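Local coordinates for lovastatin nonaketide synthase, polyketide synthase component (Aspergillus terreus, PDB 7CPX), which builds dihydromonacolin L, the polyketide precursor of lovastatin, from nine malonyl-CoA units with NADPH and S-adenosylmethionine, working together with its partner LovC, at residues 1648-1654 with 1696-1700; 1660-1665 with 1773-1777; 1642-1648 with 1689-1695. The protein carries 2 engineered substitutions. All coordinates share one frame; numbering follows the deposited sequence.

In the fold
The three contacts belong to one alpha/beta unit with its parallel strands in the order 1670-1673, 1644-1647, 1689-1693, 1720-1728 and 1755-1761. Its place between the methyltransferase and ketoreductase domains is consistent with the truncated, ketoreductase-like subdomain of reducing polyketide synthases. Interaction 3 pairs two neighbouring strands of the sheet. Interaction 1 lies just past their C-terminal ends, shares Gly1648 with it, and has its centre about 13 Å away. Interaction 2 packs helix 1652-1664 against helix 1775-1784 on one face, about 12 Å from interaction 3, centre to centre. Interactions 1 and 2 use the same helix, with centres about 15 Å apart. All three are remote from the annotated sites.

Interaction 1: 1648-1654 with 1696-1700; sequences GGQTPQS and ELDEE
The carboxylate of Asp1698 has donors on both of its faces, from the turn that leads into helix 1652-1664 and from the helix's first turn. On one face lie the backbone N atoms of Gln1650 and Thr1651. On the other lies the hydroxyl of Ser1654. Thr1651 N bonds OD1 of Asp1698 at 2.7 Å, arriving 56° out of the carboxylate plane. Ser1654 OG bonds the same OD1 from the opposite face, 37° out of the plane. OD2 of Asp1698 takes the N-H of Gln1650 at 2.7 Å, and this donor too stands above the plane. Gly1649 N is close to OD2 of Asp1698, at 2.9 Å, but its angle is poor and it makes no bond. CB of Gln1650 rests 3.4 Å from OD2 of Asp1698, while the rest of the glutamine leads away.

Asp1698 CG sits anti to its own carbonyl carbon (chi1 -53°), which carries the carboxylate in toward the turn. Thr1651 OG1 also approaches OD1, on the same face as Thr1651 N. That bond is modelled very short, so its exact length is doubtful at this resolution. Thr1651 is the N-cap residue of the helix, but its hydroxyl makes no capping bond within it. CB of Leu1697 lies beside the Ser1654 hydroxyl. Beyond the contact, the Leu1697 side chain packs on Leu1726 and Glu1728 of strand 1720-1728.

The buried carboxylate therefore ties the loop after strand 1689-1693 to the turn after strand 1644-1647. Its two oxygens are met by two backbone N-H groups and the Ser1654 hydroxyl, with the Thr1651 hydroxyl close by. Several donors on two faces should limit rotation of the group. Their number, and the nearby N-terminus of helix 1652-1664, would probably favour the ionised form.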
loop_
_atom_site.group_PDB
_atom_site.type_symbol
_atom_site.label_atom_id
_atom_site.label_comp_id
_atom_site.label_asym_id
_atom_site.label_seq_id
_atom_site.Cartn_x
_atom_site.Cartn_y
_atom_site.Cartn_z
ATOM N N GLY A 1648 32.535 -36.864 -76.732
ATOM C CA GLY A 1648 31.258 -36.564 -77.351
ATOM C C GLY A 1648 31.403 -36.419 -78.859
ATOM O O GLY A 1648 32.137 -37.175 -79.502
ATOM N N GLY A 1649 30.699 -35.435 -79.411
ATOM C CA GLY A 1649 30.763 -35.178 -80.833
ATOM C C GLY A 1649 29.950 -36.117 -81.692
ATOM O O GLY A 1649 30.137 -36.129 -82.912
ATOM N N GLN A 1650 29.062 -36.918 -81.098
ATOM C CA GLN A 1650 28.276 -37.859 -81.888
ATOM C C GLN A 1650 27.196 -37.145 -82.692
ATOM O O GLN A 1650 27.010 -37.427 -83.882
ATOM C CB GLN A 1650 27.656 -38.914 -80.974
ATOM C CG GLN A 1650 26.997 -40.069 -81.708
ATOM C CD GLN A 1650 27.994 -40.923 -82.465
ATOM O OE1 GLN A 1650 29.204 -40.713 -82.376
ATOM N NE2 GLN A 1650 27.490 -41.895 -83.217
ATOM N N THR A 1651 26.477 -36.217 -82.065
ATOM C CA THR A 1651 25.399 -35.521 -82.746
ATOM C C THR A 1651 25.968 -34.598 -83.825
ATOM O O THR A 1651 27.056 -34.040 -83.659
ATOM C CB THR A 1651 24.577 -34.709 -81.744
ATOM O OG1 THR A 1651 24.269 -35.522 -80.605
ATOM C CG2 THR A 1651 23.280 -34.222 -82.368
ATOM N N PRO A 1652 25.253 -34.415 -84.942
ATOM C CA PRO A 1652 25.792 -33.544 -86.003
ATOM C C PRO A 1652 26.192 -32.164 -85.507
ATOM O O PRO A 1652 27.244 -31.646 -85.904
ATOM C CB PRO A 1652 24.639 -33.487 -87.010
ATOM C CG PRO A 1652 23.945 -34.785 -86.845
ATOM C CD PRO A 1652 24.030 -35.112 -85.381
ATOM N N GLN A 1653 25.387 -31.552 -84.638
ATOM C CA GLN A 1653 25.817 -30.314 -83.998
ATOM C C GLN A 1653 27.021 -30.564 -83.102
ATOM O O GLN A 1653 27.947 -29.746 -83.045
ATOM C CB GLN A 1653 24.668 -29.702 -83.198
ATOM C CG GLN A 1653 23.721 -28.855 -84.031
ATOM C CD GLN A 1653 24.383 -27.599 -84.567
ATOM O OE1 GLN A 1653 25.378 -27.127 -84.018
ATOM N NE2 GLN A 1653 23.836 -27.057 -85.648
ATOM N N SER A 1654 27.028 -31.697 -82.396
ATOM C CA SER A 1654 28.192 -32.057 -81.597
ATOM C C SER A 1654 29.410 -32.288 -82.483
ATOM O O SER A 1654 30.530 -31.919 -82.116
ATOM C CB SER A 1654 27.887 -33.294 -80.755
ATOM O OG SER A 1654 26.736 -33.093 -79.955
ATOM N N GLU A 1696 26.724 -34.392 -73.177
ATOM C CA GLU A 1696 25.386 -33.912 -72.861
ATOM C C GLU A 1696 24.670 -33.387 -74.096
ATOM O O GLU A 1696 23.441 -33.491 -74.176
ATOM C CB GLU A 1696 25.453 -32.825 -71.788
ATOM C CG GLU A 1696 26.398 -33.149 -70.646
ATOM C CD GLU A 1696 26.268 -34.582 -70.175
ATOM O OE1 GLU A 1696 25.132 -35.100 -70.139
ATOM O OE2 GLU A 1696 27.307 -35.194 -69.851
ATOM N N LEU A 1697 25.406 -32.828 -75.057
ATOM C CA LEU A 1697 24.809 -32.530 -76.353
ATOM C C LEU A 1697 24.358 -33.808 -77.043
ATOM O O LEU A 1697 23.300 -33.830 -77.683
ATOM C CB LEU A 1697 25.806 -31.772 -77.230
ATOM C CG LEU A 1697 26.522 -30.593 -76.564
ATOM C CD1 LEU A 1697 27.392 -29.859 -77.569
ATOM C CD2 LEU A 1697 25.530 -29.639 -75.919
ATOM N N ASP A 1698 25.144 -34.873 -76.921
ATOM C CA ASP A 1698 24.754 -36.201 -77.365
ATOM C C ASP A 1698 23.889 -36.844 -76.282
ATOM O O ASP A 1698 23.389 -36.170 -75.378
ATOM C CB ASP A 1698 25.994 -37.039 -77.675
ATOM C CG ASP A 1698 26.941 -36.345 -78.633
ATOM O OD1 ASP A 1698 26.468 -35.533 -79.455
ATOM O OD2 ASP A 1698 28.159 -36.613 -78.564
ATOM N N GLU A 1699 23.689 -38.156 -76.372
ATOM C CA GLU A 1699 22.964 -38.873 -75.332
ATOM C C GLU A 1699 23.550 -38.550 -73.964
ATOM O O GLU A 1699 24.759 -38.663 -73.748
ATOM C CB GLU A 1699 23.023 -40.378 -75.592
ATOM N N GLU A 1700 22.683 -38.144 -73.041
ATOM C CA GLU A 1700 23.132 -37.693 -71.735
ATOM C C GLU A 1700 23.590 -38.870 -70.879
ATOM O O GLU A 1700 23.182 -40.017 -71.075
ATOM C CB GLU A 1700 22.018 -36.937 -71.012
ATOM C CG GLU A 1700 21.586 -35.650 -71.694
ATOM C CD GLU A 1700 20.696 -35.888 -72.896
ATOM O OE1 GLU A 1700 20.496 -37.065 -73.265
ATOM O OE2 GLU A 1700 20.195 -34.900 -73.472
#

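Interaction 2: 1660-1665 with 1773-1777; sequences DIKAIM and VEQVL
Leu1777 reaches across to helix 1652-1664 and fits between Ile1661, Ile1664 and Met1665. Its CB points toward that helix. CG is anti to the carbonyl carbon (chi1 -62°) and lies 4.0 Å from CG2 of Ile1664. The chain then forks. CD1 touches CG2 of Ile1661 at 3.7 Å and CB of Met1665 at 3.9 Å. CD2 turns to the other neighbour and lies 3.9 Å from CB of Ile1664. The two methyls thus part, CD1 toward Ile1661 and Met1665 and CD2 toward Ile1664.

Val1776 extends the apolar patch inward, Val1773 and the CG of Glu1774 outward. Val1776 places CG1 3.8 Å from CG1 of Ile1661, and these side chains cross at about a right angle. At the outer edge, CD1 of Ile1664 meets CG of Glu1774 at 3.7 Å and also touches CG2 of Val1773. That same valine methyl lies 3.6 Å from OD2 of Asp1660. The aspartate's polar partner is Arg1656, one turn back on its own helix, to which it forms a salt bridge. The joint between the two segments is made by van der Waals packing alone, and its outer end is exposed.

The inner side faces the sheet. Ile1661 packs on Val1646 and Val1692, and Val1776 packs on Val1692. Two helices lying side by side on one face of a parallel sheet, joined through aliphatic side chains, are characteristic of a Rossmann-like alpha/beta fold.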
loop_
_atom_site.group_PDB
_atom_site.type_symbol
_atom_site.label_atom_id
_atom_site.label_comp_id
_atom_site.label_asym_id
_atom_site.label_seq_id
_atom_site.Cartn_x
_atom_site.Cartn_y
_atom_site.Cartn_z
ATOM N N ASP A 1660 35.017 -27.521 -84.640
ATOM C CA ASP A 1660 35.350 -26.142 -84.303
ATOM C C ASP A 1660 36.345 -26.085 -83.151
ATOM O O ASP A 1660 37.237 -25.231 -83.135
ATOM C CB ASP A 1660 34.081 -25.367 -83.953
ATOM C CG ASP A 1660 33.084 -25.339 -85.093
ATOM O OD1 ASP A 1660 33.369 -25.942 -86.149
ATOM O OD2 ASP A 1660 32.014 -24.716 -84.934
ATOM N N ILE A 1661 36.199 -26.979 -82.172
ATOM C CA ILE A 1661 37.157 -27.052 -81.074
ATOM C C ILE A 1661 38.535 -27.416 -81.605
ATOM O O ILE A 1661 39.546 -26.812 -81.226
ATOM C CB ILE A 1661 36.673 -28.064 -80.018
ATOM C CG1 ILE A 1661 35.550 -27.450 -79.180
ATOM C CG2 ILE A 1661 37.832 -28.523 -79.139
ATOM C CD1 ILE A 1661 34.783 -28.456 -78.349
ATOM N N LYS A 1662 38.596 -28.408 -82.494
ATOM C CA LYS A 1662 39.881 -28.806 -83.060
ATOM C C LYS A 1662 40.526 -27.655 -83.820
ATOM O O LYS A 1662 41.728 -27.400 -83.676
ATOM C CB LYS A 1662 39.700 -30.011 -83.981
ATOM C CG LYS A 1662 39.410 -31.314 -83.262
ATOM C CD LYS A 1662 39.335 -32.470 -84.247
ATOM C CE LYS A 1662 39.219 -33.806 -83.536
ATOM N NZ LYS A 1662 39.184 -34.945 -84.495
ATOM N N ALA A 1663 39.742 -26.946 -84.634
ATOM C CA ALA A 1663 40.304 -25.881 -85.459
ATOM C C ALA A 1663 40.718 -24.679 -84.619
ATOM O O ALA A 1663 41.771 -24.077 -84.861
ATOM C CB ALA A 1663 39.295 -25.461 -86.527
ATOM N N ILE A 1664 39.907 -24.317 -83.626
ATOM C CA ILE A 1664 40.134 -23.097 -82.861
ATOM C C ILE A 1664 41.066 -23.306 -81.673
ATOM O O ILE A 1664 41.704 -22.343 -81.224
ATOM C CB ILE A 1664 38.792 -22.523 -82.367
ATOM C CG1 ILE A 1664 37.878 -22.214 -83.556
ATOM C CG2 ILE A 1664 39.026 -21.271 -81.536
ATOM C CD1 ILE A 1664 36.419 -22.056 -83.183
ATOM N N MET A 1665 41.163 -24.524 -81.155
ATOM C CA MET A 1665 42.026 -24.766 -80.011
ATOM C C MET A 1665 43.473 -24.451 -80.382
ATOM O O MET A 1665 43.908 -24.758 -81.498
ATOM C CB MET A 1665 41.907 -26.221 -79.554
ATOM C CG MET A 1665 42.745 -26.573 -78.331
ATOM S SD MET A 1665 42.919 -28.353 -78.097
ATOM C CE MET A 1665 44.008 -28.778 -79.455
ATOM N N VAL A 1773 29.841 -20.837 -80.541
ATOM C CA VAL A 1773 31.159 -21.150 -81.078
ATOM C C VAL A 1773 32.206 -20.259 -80.418
ATOM O O VAL A 1773 31.897 -19.153 -79.962
ATOM C CB VAL A 1773 31.185 -20.987 -82.609
ATOM C CG1 VAL A 1773 31.099 -19.515 -82.988
ATOM C CG2 VAL A 1773 32.433 -21.630 -83.192
ATOM N N GLU A 1774 33.446 -20.744 -80.355
ATOM C CA GLU A 1774 34.637 -20.005 -79.940
ATOM C C GLU A 1774 34.704 -19.738 -78.442
ATOM O O GLU A 1774 35.722 -19.214 -77.974
ATOM C CB GLU A 1774 34.767 -18.655 -80.663
ATOM C CG GLU A 1774 35.062 -18.765 -82.146
ATOM C CD GLU A 1774 35.144 -17.412 -82.825
ATOM O OE1 GLU A 1774 34.959 -16.387 -82.134
ATOM O OE2 GLU A 1774 35.395 -17.372 -84.047
ATOM N N GLN A 1775 33.669 -20.076 -77.670
ATOM C CA GLN A 1775 33.662 -19.780 -76.245
ATOM C C GLN A 1775 33.999 -20.977 -75.370
ATOM O O GLN A 1775 34.500 -20.782 -74.259
ATOM C CB GLN A 1775 32.292 -19.228 -75.822
ATOM C CG GLN A 1775 32.342 -18.323 -74.599
ATOM C CD GLN A 1775 31.609 -18.904 -73.406
ATOM O OE1 GLN A 1775 30.529 -19.477 -73.545
ATOM N NE2 GLN A 1775 32.197 -18.760 -72.225
ATOM N N VAL A 1776 33.744 -22.202 -75.834
ATOM C CA VAL A 1776 34.113 -23.372 -75.044
ATOM C C VAL A 1776 35.630 -23.478 -74.931
ATOM O O VAL A 1776 36.159 -23.871 -73.885
ATOM C CB VAL A 1776 33.498 -24.654 -75.635
ATOM C CG1 VAL A 1776 33.803 -24.779 -77.117
ATOM C CG2 VAL A 1776 34.021 -25.868 -74.884
ATOM N N LEU A 1777 36.353 -23.132 -75.999
ATOM C CA LEU A 1777 37.807 -23.046 -75.893
ATOM C C LEU A 1777 38.201 -22.004 -74.859
ATOM O O LEU A 1777 39.118 -22.221 -74.056
ATOM C CB LEU A 1777 38.426 -22.695 -77.246
ATOM C CG LEU A 1777 38.258 -23.655 -78.427
ATOM C CD1 LEU A 1777 38.529 -25.089 -78.004
ATOM C CD2 LEU A 1777 36.882 -23.527 -79.069
#

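Interaction 3: 1642-1648 with 1689-1695; sequences PPLVVVG and STFVMLT
Val1645 and Val1647 are the two bumps on one face of this parallel strand pair. Val1645 fits against the face and rim of the Phe1691 ring. Its CG2 stands over that face, near the rim, and Ser1689 OG lies over the same face. CG1 of Val1645 comes 3.3 Å from CE1 of Phe1691. Val1647 fills the hollow between the edge of this ring on one hand and Met1693 and Thr1695 on the other. Its CG2 is 3.8 Å from CD1 of Phe1691. Met1693 bends twice (chi2 -65°, chi3 -67°), which brings CE to 3.4 Å from CB of Val1647. CG1 of Val1647 packs against CG2 of Thr1695.

On the opposite face the contacts are wider. CD1 of Leu1644 lies 4.2 Å from CG2 of Val1692, and CG1 of Val1646 lies 4.2 Å from CD1 of Leu1694. Five backbone hydrogen bonds run from Thr1690 N to Pro1643 O through to Leu1694 N to Val1647 O.

Strand 1670-1673 flanks the pair beside 1644-1647, and strand 1720-1728 flanks it beside 1689-1693. Helix 1775-1784 covers the face of Leu1644, Thr1690 and Val1692, where Asp1784 bonds the Thr1690 hydroxyl. Helix 1652-1664 lies beside it on the same face.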
loop_
_atom_site.group_PDB
_atom_site.type_symbol
_atom_site.label_atom_id
_atom_site.label_comp_id
_atom_site.label_asym_id
_atom_site.label_seq_id
_atom_site.Cartn_x
_atom_site.Cartn_y
_atom_site.Cartn_z
ATOM N N PRO A 1642 48.364 -28.293 -70.519
ATOM C CA PRO A 1642 47.966 -29.607 -70.027
ATOM C C PRO A 1642 47.207 -30.366 -71.092
ATOM O O PRO A 1642 46.544 -29.763 -71.958
ATOM C CB PRO A 1642 47.076 -29.280 -68.817
ATOM C CG PRO A 1642 46.683 -27.864 -68.984
ATOM C CD PRO A 1642 47.837 -27.215 -69.662
ATOM N N PRO A 1643 47.278 -31.698 -71.080
ATOM C CA PRO A 1643 46.612 -32.475 -72.133
ATOM C C PRO A 1643 45.122 -32.177 -72.188
ATOM O O PRO A 1643 44.468 -31.989 -71.161
ATOM C CB PRO A 1643 46.879 -33.929 -71.728
ATOM C CG PRO A 1643 48.065 -33.872 -70.835
ATOM C CD PRO A 1643 47.968 -32.567 -70.112
ATOM N N LEU A 1644 44.589 -32.138 -73.406
ATOM C CA LEU A 1644 43.179 -31.864 -73.642
ATOM C C LEU A 1644 42.517 -33.095 -74.243
ATOM O O LEU A 1644 43.043 -33.692 -75.189
ATOM C CB LEU A 1644 43.001 -30.657 -74.564
ATOM C CG LEU A 1644 41.554 -30.193 -74.746
ATOM C CD1 LEU A 1644 41.475 -28.676 -74.764
ATOM C CD2 LEU A 1644 40.954 -30.771 -76.018
ATOM N N VAL A 1645 41.369 -33.470 -73.687
ATOM C CA VAL A 1645 40.623 -34.644 -74.122
ATOM C C VAL A 1645 39.185 -34.219 -74.376
ATOM O O VAL A 1645 38.514 -33.717 -73.468
ATOM C CB VAL A 1645 40.671 -35.776 -73.082
ATOM C CG1 VAL A 1645 39.982 -37.016 -73.621
ATOM C CG2 VAL A 1645 42.110 -36.083 -72.682
ATOM N N VAL A 1646 38.708 -34.428 -75.597
ATOM C CA VAL A 1646 37.342 -34.096 -75.979
ATOM C C VAL A 1646 36.528 -35.380 -76.012
ATOM O O VAL A 1646 36.961 -36.385 -76.591
ATOM C CB VAL A 1646 37.297 -33.381 -77.338
ATOM C CG1 VAL A 1646 35.890 -32.881 -77.616
ATOM C CG2 VAL A 1646 38.292 -32.235 -77.368
ATOM N N VAL A 1647 35.361 -35.352 -75.377
ATOM C CA VAL A 1647 34.462 -36.496 -75.305
ATOM C C VAL A 1647 33.103 -36.063 -75.830
ATOM O O VAL A 1647 32.577 -35.022 -75.419
ATOM C CB VAL A 1647 34.347 -37.038 -73.870
ATOM C CG1 VAL A 1647 33.602 -38.363 -73.860
ATOM C CG2 VAL A 1647 35.724 -37.187 -73.244
ATOM N N GLY A 1648 32.535 -36.864 -76.732
ATOM C CA GLY A 1648 31.258 -36.564 -77.351
ATOM C C GLY A 1648 31.403 -36.419 -78.859
ATOM O O GLY A 1648 32.137 -37.175 -79.502
ATOM N N SER A 1689 44.421 -34.307 -67.211
ATOM C CA SER A 1689 43.711 -33.946 -68.426
ATOM C C SER A 1689 42.795 -32.750 -68.204
ATOM O O SER A 1689 42.254 -32.539 -67.116
ATOM C CB SER A 1689 42.880 -35.127 -68.920
ATOM O OG SER A 1689 42.117 -34.769 -70.059
ATOM N N THR A 1690 42.627 -31.965 -69.263
ATOM C CA THR A 1690 41.578 -30.957 -69.345
ATOM C C THR A 1690 40.517 -31.500 -70.297
ATOM O O THR A 1690 40.773 -31.663 -71.494
ATOM C CB THR A 1690 42.130 -29.619 -69.827
ATOM O OG1 THR A 1690 43.178 -29.186 -68.950
ATOM C CG2 THR A 1690 41.031 -28.571 -69.850
ATOM N N PHE A 1691 39.341 -31.802 -69.763
ATOM C CA PHE A 1691 38.303 -32.459 -70.539
ATOM C C PHE A 1691 37.291 -31.450 -71.068
ATOM O O PHE A 1691 36.911 -30.494 -70.387
ATOM C CB PHE A 1691 37.584 -33.513 -69.699
ATOM C CG PHE A 1691 38.284 -34.837 -69.645
ATOM C CD1 PHE A 1691 38.030 -35.808 -70.596
ATOM C CD2 PHE A 1691 39.176 -35.121 -68.627
ATOM C CE1 PHE A 1691 38.664 -37.033 -70.543
ATOM C CE2 PHE A 1691 39.811 -36.345 -68.566
ATOM C CZ PHE A 1691 39.558 -37.302 -69.526
ATOM N N VAL A 1692 36.860 -31.675 -72.305
ATOM C CA VAL A 1692 35.792 -30.913 -72.938
ATOM C C VAL A 1692 34.732 -31.922 -73.347
ATOM O O VAL A 1692 34.944 -32.708 -74.278
ATOM C CB VAL A 1692 36.284 -30.109 -74.149
ATOM C CG1 VAL A 1692 35.138 -29.318 -74.758
ATOM C CG2 VAL A 1692 37.421 -29.188 -73.742
ATOM N N MET A 1693 33.597 -31.906 -72.659
ATOM C CA MET A 1693 32.600 -32.963 -72.763
ATOM C C MET A 1693 31.409 -32.452 -73.561
ATOM O O MET A 1693 30.660 -31.589 -73.090
ATOM C CB MET A 1693 32.170 -33.425 -71.375
ATOM C CG MET A 1693 33.329 -33.691 -70.425
ATOM S SD MET A 1693 34.367 -35.068 -70.941
ATOM C CE MET A 1693 33.224 -36.430 -70.748
ATOM N N LEU A 1694 31.238 -32.989 -74.766
ATOM C CA LEU A 1694 30.055 -32.751 -75.579
ATOM C C LEU A 1694 29.018 -33.853 -75.412
ATOM O O LEU A 1694 28.039 -33.890 -76.165
ATOM C CB LEU A 1694 30.444 -32.623 -77.053
ATOM C CG LEU A 1694 31.075 -31.297 -77.488
ATOM C CD1 LEU A 1694 32.304 -30.965 -76.655
ATOM C CD2 LEU A 1694 31.430 -31.344 -78.966
ATOM N N THR A 1695 29.214 -34.749 -74.442
ATOM C CA THR A 1695 28.311 -35.883 -74.283
ATOM C C THR A 1695 26.886 -35.421 -74.009
ATOM O O THR A 1695 25.929 -35.993 -74.542
ATOM C CB THR A 1695 28.802 -36.786 -73.151
ATOM O OG1 THR A 1695 28.869 -36.037 -71.931
ATOM C CG2 THR A 1695 30.178 -37.341 -73.476
#